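Local coordinates for putative 2OG-Fe(II) oxygenase family protein (Caulobacter crescentus CB15, PDB 3OOX), which probably acts as an iron(II)- and 2-oxoglutarate-dependent oxygenase, with a predicted ethylene-forming and arginine-oxidising activity, at residues N118-P121 with F127-D130; I277-N282 with D290-S295. All coordinates share one frame; numbering follows the deposited sequence.

Contact 1 (N118-P121 with F127-D130); sequences NVWP and FKHD. With EDO (1,2-ethanediol), chain L.
W120 and P121 run in extended loop backbone beside F127 and K128, the first turn of helix 127-152. The CA atoms of W120 and K128 are 6.3 Å apart. The K128 side chain lies across the indole of W120, the two crossing at about a right angle. K128 CG sits 3.6 Å from the centroid of the W120 six-membered ring, 7° off the normal, a CH-pi contact. K128 has CG anti to its backbone N (chi1 177°) and is extended beyond, which carries CD and CE on toward NE1 of the indole. The opposite face of W120 takes CB of N118 near its rim. P121 repeats the theme on F127: its CG stands over the phenyl face, 3.6 Å from the centroid. P121 CD comes to 3.4 Å from F127 CD1. The two rings meet edge to edge, W120 CE3 3.8 Å from F127 CD1. An ethanediol, probably from the crystallisation liquor, accepts from K128 N, which lies 3.0 Å from its O2. W99 packs edge-to-face on F127, and F58 of helix 45-59 touches both P121 and F127. With W120 cut back to an alanine, the K128 methylenes would probably lose their flat support and swing. K128 meets the indole through methylenes, so its charge is probably not needed; ring faces hold the helix's first turn to the loop.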
# COMPACT_ATOMS: atom_id res chain seq x y z
N ASN A 118 9.70 -5.27 -15.11
CA ASN A 118 8.85 -6.37 -14.61
C ASN A 118 9.22 -7.69 -15.28
O ASN A 118 9.72 -7.71 -16.41
CB ASN A 118 7.38 -6.09 -14.84
CG ASN A 118 6.83 -5.12 -13.85
OD1 ASN A 118 7.10 -5.25 -12.64
ND2 ASN A 118 6.07 -4.11 -14.35
N VAL A 119 8.96 -8.76 -14.56
CA VAL A 119 8.94 -10.09 -15.14
C VAL A 119 7.49 -10.56 -15.06
O VAL A 119 6.67 -9.98 -14.35
CB VAL A 119 9.92 -11.06 -14.41
CG1 VAL A 119 11.36 -10.58 -14.58
CG2 VAL A 119 9.53 -11.23 -12.89
N TRP A 120 7.16 -11.61 -15.83
CA TRP A 120 5.79 -12.11 -15.95
C TRP A 120 5.77 -13.63 -16.03
O TRP A 120 6.68 -14.22 -16.63
CB TRP A 120 5.09 -11.53 -17.19
CG TRP A 120 5.09 -10.06 -17.25
CD1 TRP A 120 5.91 -9.27 -18.01
CD2 TRP A 120 4.29 -9.17 -16.47
NE1 TRP A 120 5.65 -7.94 -17.78
CE2 TRP A 120 4.64 -7.85 -16.86
CE3 TRP A 120 3.26 -9.34 -15.54
CZ2 TRP A 120 4.04 -6.72 -16.30
CZ3 TRP A 120 2.65 -8.20 -15.00
CH2 TRP A 120 3.04 -6.92 -15.40
N PRO A 121 4.76 -14.26 -15.42
CA PRO A 121 4.69 -15.73 -15.45
C PRO A 121 4.01 -16.27 -16.70
O PRO A 121 2.80 -16.18 -16.81
CB PRO A 121 3.87 -16.07 -14.20
CG PRO A 121 2.99 -14.88 -14.00
CD PRO A 121 3.68 -13.67 -14.60
N PHE A 127 -2.31 -13.26 -16.72
CA PHE A 127 -1.75 -12.55 -15.54
C PHE A 127 -1.27 -11.14 -15.90
O PHE A 127 -1.66 -10.18 -15.23
CB PHE A 127 -0.60 -13.38 -14.98
CG PHE A 127 0.03 -12.85 -13.72
CD1 PHE A 127 0.92 -11.79 -13.77
CD2 PHE A 127 -0.16 -13.50 -12.51
CE1 PHE A 127 1.58 -11.35 -12.60
CE2 PHE A 127 0.50 -13.06 -11.35
CZ PHE A 127 1.35 -12.00 -11.40
N LYS A 128 -0.44 -10.99 -16.94
CA LYS A 128 0.10 -9.67 -17.27
C LYS A 128 -1.05 -8.68 -17.47
O LYS A 128 -1.06 -7.60 -16.91
CB LYS A 128 1.04 -9.66 -18.48
CG LYS A 128 1.55 -8.26 -18.86
CD LYS A 128 2.61 -8.29 -19.95
CE LYS A 128 2.94 -6.87 -20.43
NZ LYS A 128 4.02 -6.82 -21.45
N HIS A 129 -2.04 -9.07 -18.28
CA HIS A 129 -3.16 -8.17 -18.53
C HIS A 129 -3.99 -7.85 -17.27
O HIS A 129 -4.25 -6.66 -16.96
CB HIS A 129 -4.05 -8.75 -19.66
CG HIS A 129 -5.34 -8.01 -19.85
ND1 HIS A 129 -6.47 -8.30 -19.11
CD2 HIS A 129 -5.67 -6.98 -20.67
CE1 HIS A 129 -7.45 -7.49 -19.49
NE2 HIS A 129 -6.99 -6.68 -20.42
N ASP A 130 -4.39 -8.89 -16.54
CA ASP A 130 -5.31 -8.72 -15.43
C ASP A 130 -4.61 -7.96 -14.29
O ASP A 130 -5.18 -7.06 -13.69
CB ASP A 130 -5.82 -10.06 -14.89
CG ASP A 130 -6.69 -10.83 -15.86
OD1 ASP A 130 -7.04 -10.29 -16.93
OD2 ASP A 130 -7.00 -12.00 -15.53
C1 EDO L . 2.36 -13.28 -20.12
O1 EDO L . 3.59 -12.54 -20.22
C2 EDO L . 2.24 -13.89 -18.74
O2 EDO L . 1.17 -13.27 -18.01

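Contact 2 (I277-N282 with D290-S295); sequences IKTLQN and DRYPES. With EDO (1,2-ethanediol), chain H.
The contact centres on an Asx turn at D290, whose acceptor oxygen also takes a bond from the facing arm. The two arms belong to a long excursion that joins the short antiparallel strands 276-277 and 296-297. D290 OD1 accepts two bonds. T279 OG1 donates to D290 OD1 across the contact at 2.7 Å, on the syn side and 24° out of the carboxylate plane. Y292 N donates to D290 OD1 at 3.0 Å and closes the turn. It comes from the opposite face, 50° out of the plane. The side chains of T279 and D290 approach from opposite directions. CG of D290 is anti to its backbone N (chi1 -165°), which turns the carboxylate to T279. T279 OG1 also lies at the edge of the Y292 ring, 3.6 Å from Y292 CB. At the far end of that ring the Y292 hydroxyl bonds to N241.

Two waters add to the link. Water 1 accepts from T279 N and donates to Y292 O at 2.7 Å. It therefore bridges backbone groups of both arms. Its further bond to S295 OG is doubtful, since S295 has two conformers and this holds for one. Water 2 accepts from Q281 NE2 and donates to D290 OD2 at 2.8 Å, so the second carboxylate oxygen is tied to the other arm as well. Farther along, O1 of an ethanediol accepts from Q281 N and its O2 from N282 N. Toward helix 233-238, I277 and L280 pack on L238. The bond from Y292 N to the D290 side chain is an Asx turn; here its oxygen takes the T279 hydroxyl as well, joining the two sides of the loop.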
# COMPACT_ATOMS: atom_id res chain seq x y z
N ILE A 277 11.12 16.29 -2.23
CA ILE A 277 10.27 16.45 -1.07
C ILE A 277 10.82 17.61 -0.26
O ILE A 277 11.89 17.50 0.36
CB ILE A 277 10.19 15.15 -0.20
CG1 ILE A 277 9.74 13.95 -1.05
CG2 ILE A 277 9.29 15.36 1.02
CD1 ILE A 277 9.87 12.63 -0.30
N LYS A 278 10.08 18.71 -0.27
CA LYS A 278 10.42 19.93 0.44
C LYS A 278 9.20 20.34 1.27
O LYS A 278 8.08 20.40 0.77
CB LYS A 278 10.85 21.02 -0.54
CG LYS A 278 11.11 22.37 0.12
CD LYS A 278 11.64 23.38 -0.89
CE LYS A 278 12.00 24.69 -0.20
NZ LYS A 278 10.81 25.35 0.42
N THR A 279 9.43 20.60 2.55
CA THR A 279 8.32 20.74 3.49
C THR A 279 7.30 21.76 3.03
O THR A 279 7.66 22.89 2.63
CB THR A 279 8.83 21.15 4.88
OG1 THR A 279 10.00 20.36 5.20
CG2 THR A 279 7.70 20.98 5.93
N LEU A 280 6.02 21.40 3.09
CA LEU A 280 4.96 22.34 2.73
C LEU A 280 5.00 23.50 3.70
O LEU A 280 4.94 23.33 4.92
CB LEU A 280 3.60 21.66 2.76
CG LEU A 280 3.37 20.53 1.74
CD1 LEU A 280 2.04 19.86 2.00
CD2 LEU A 280 3.44 21.04 0.30
N GLN A 281 5.07 24.73 3.17
CA GLN A 281 5.24 25.86 4.05
C GLN A 281 4.04 26.08 4.93
O GLN A 281 4.18 26.55 6.05
CB GLN A 281 5.64 27.12 3.28
CG GLN A 281 7.15 27.17 3.00
CD GLN A 281 7.99 27.29 4.29
OE1 GLN A 281 7.73 28.14 5.15
NE2 GLN A 281 9.01 26.44 4.41
N ASN A 282 2.84 25.71 4.45
CA ASN A 282 1.65 25.86 5.29
C ASN A 282 1.54 24.81 6.40
O ASN A 282 0.66 24.91 7.26
CB ASN A 282 0.37 25.98 4.45
CG ASN A 282 -0.02 24.72 3.75
OD1 ASN A 282 0.67 23.70 3.83
ND2 ASN A 282 -1.15 24.77 3.03
N ASP A 290 9.76 23.45 11.10
CA ASP A 290 10.19 22.56 10.04
C ASP A 290 11.14 21.48 10.59
O ASP A 290 12.24 21.79 11.09
CB ASP A 290 10.85 23.38 8.95
CG ASP A 290 11.02 22.63 7.64
OD1 ASP A 290 10.77 21.41 7.56
OD2 ASP A 290 11.43 23.32 6.70
N ARG A 291 10.70 20.22 10.51
CA ARG A 291 11.51 19.09 10.96
C ARG A 291 12.50 18.64 9.90
O ARG A 291 13.40 17.82 10.18
CB ARG A 291 10.60 17.93 11.34
CG ARG A 291 9.59 18.28 12.36
CD ARG A 291 8.66 17.11 12.60
NE ARG A 291 7.45 17.58 13.26
CZ ARG A 291 6.66 16.84 14.01
NH1 ARG A 291 6.90 15.53 14.21
NH2 ARG A 291 5.59 17.39 14.56
N TYR A 292 12.37 19.18 8.68
CA TYR A 292 13.12 18.72 7.53
C TYR A 292 13.76 19.88 6.77
O TYR A 292 13.41 20.14 5.63
CB TYR A 292 12.20 17.89 6.62
CG TYR A 292 11.44 16.82 7.40
CD1 TYR A 292 12.09 15.68 7.84
CD2 TYR A 292 10.07 16.96 7.72
CE1 TYR A 292 11.45 14.71 8.58
CE2 TYR A 292 9.40 15.98 8.45
CZ TYR A 292 10.09 14.86 8.87
OH TYR A 292 9.43 13.89 9.59
N PRO A 293 14.71 20.58 7.41
CA PRO A 293 15.29 21.75 6.76
C PRO A 293 16.06 21.42 5.49
O PRO A 293 16.23 22.31 4.64
CB PRO A 293 16.22 22.34 7.83
CG PRO A 293 16.58 21.19 8.70
CD PRO A 293 15.34 20.31 8.71
N GLU A 294 16.55 20.18 5.37
CA GLU A 294 17.21 19.71 4.16
C GLU A 294 16.23 18.86 3.36
O GLU A 294 15.77 17.82 3.84
CB GLU A 294 18.44 18.87 4.53
CG GLU A 294 19.43 19.58 5.47
CD GLU A 294 19.77 18.75 6.71
OE1 GLU A 294 18.87 18.55 7.56
OE2 GLU A 294 20.93 18.31 6.84
N SER A 295 15.92 19.31 2.15
CA SER A 295 15.00 18.55 1.30
C SER A 295 15.69 17.30 0.75
O SER A 295 16.90 17.12 0.89
CB SER A 295 14.48 19.43 0.17
OG SER A 295 13.86 20.60 0.69
C1 EDO H . 4.00 25.10 -0.56
O1 EDO H . 5.15 25.03 0.33
C2 EDO H . 2.64 24.78 0.08
O2 EDO H . 2.34 25.55 1.26
O HOH W 1 12.44 20.41 3.14
O HOH W 2 10.82 26.04 6.41

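In the fold
Contact 1 and contact 2 lie on opposite sides of the chain's centre. Their centres are 38 Å apart and their nearest atoms about 22 Å, so they do not touch. They come in series along the chain. Contact 1 joins the loop after strand 97-101 to the start of helix 127-152. Contact 2 follows much later, within the loop between strands 276-277 and 296-297, ahead of the C-terminal helix 298-309. Between them come four strands of the 8-stranded mixed sheet and the whole 4-stranded antiparallel sheet. The contacts share no strand or helix. Both lie away from the centre of the chain, and each joins parts of the chain close in sequence.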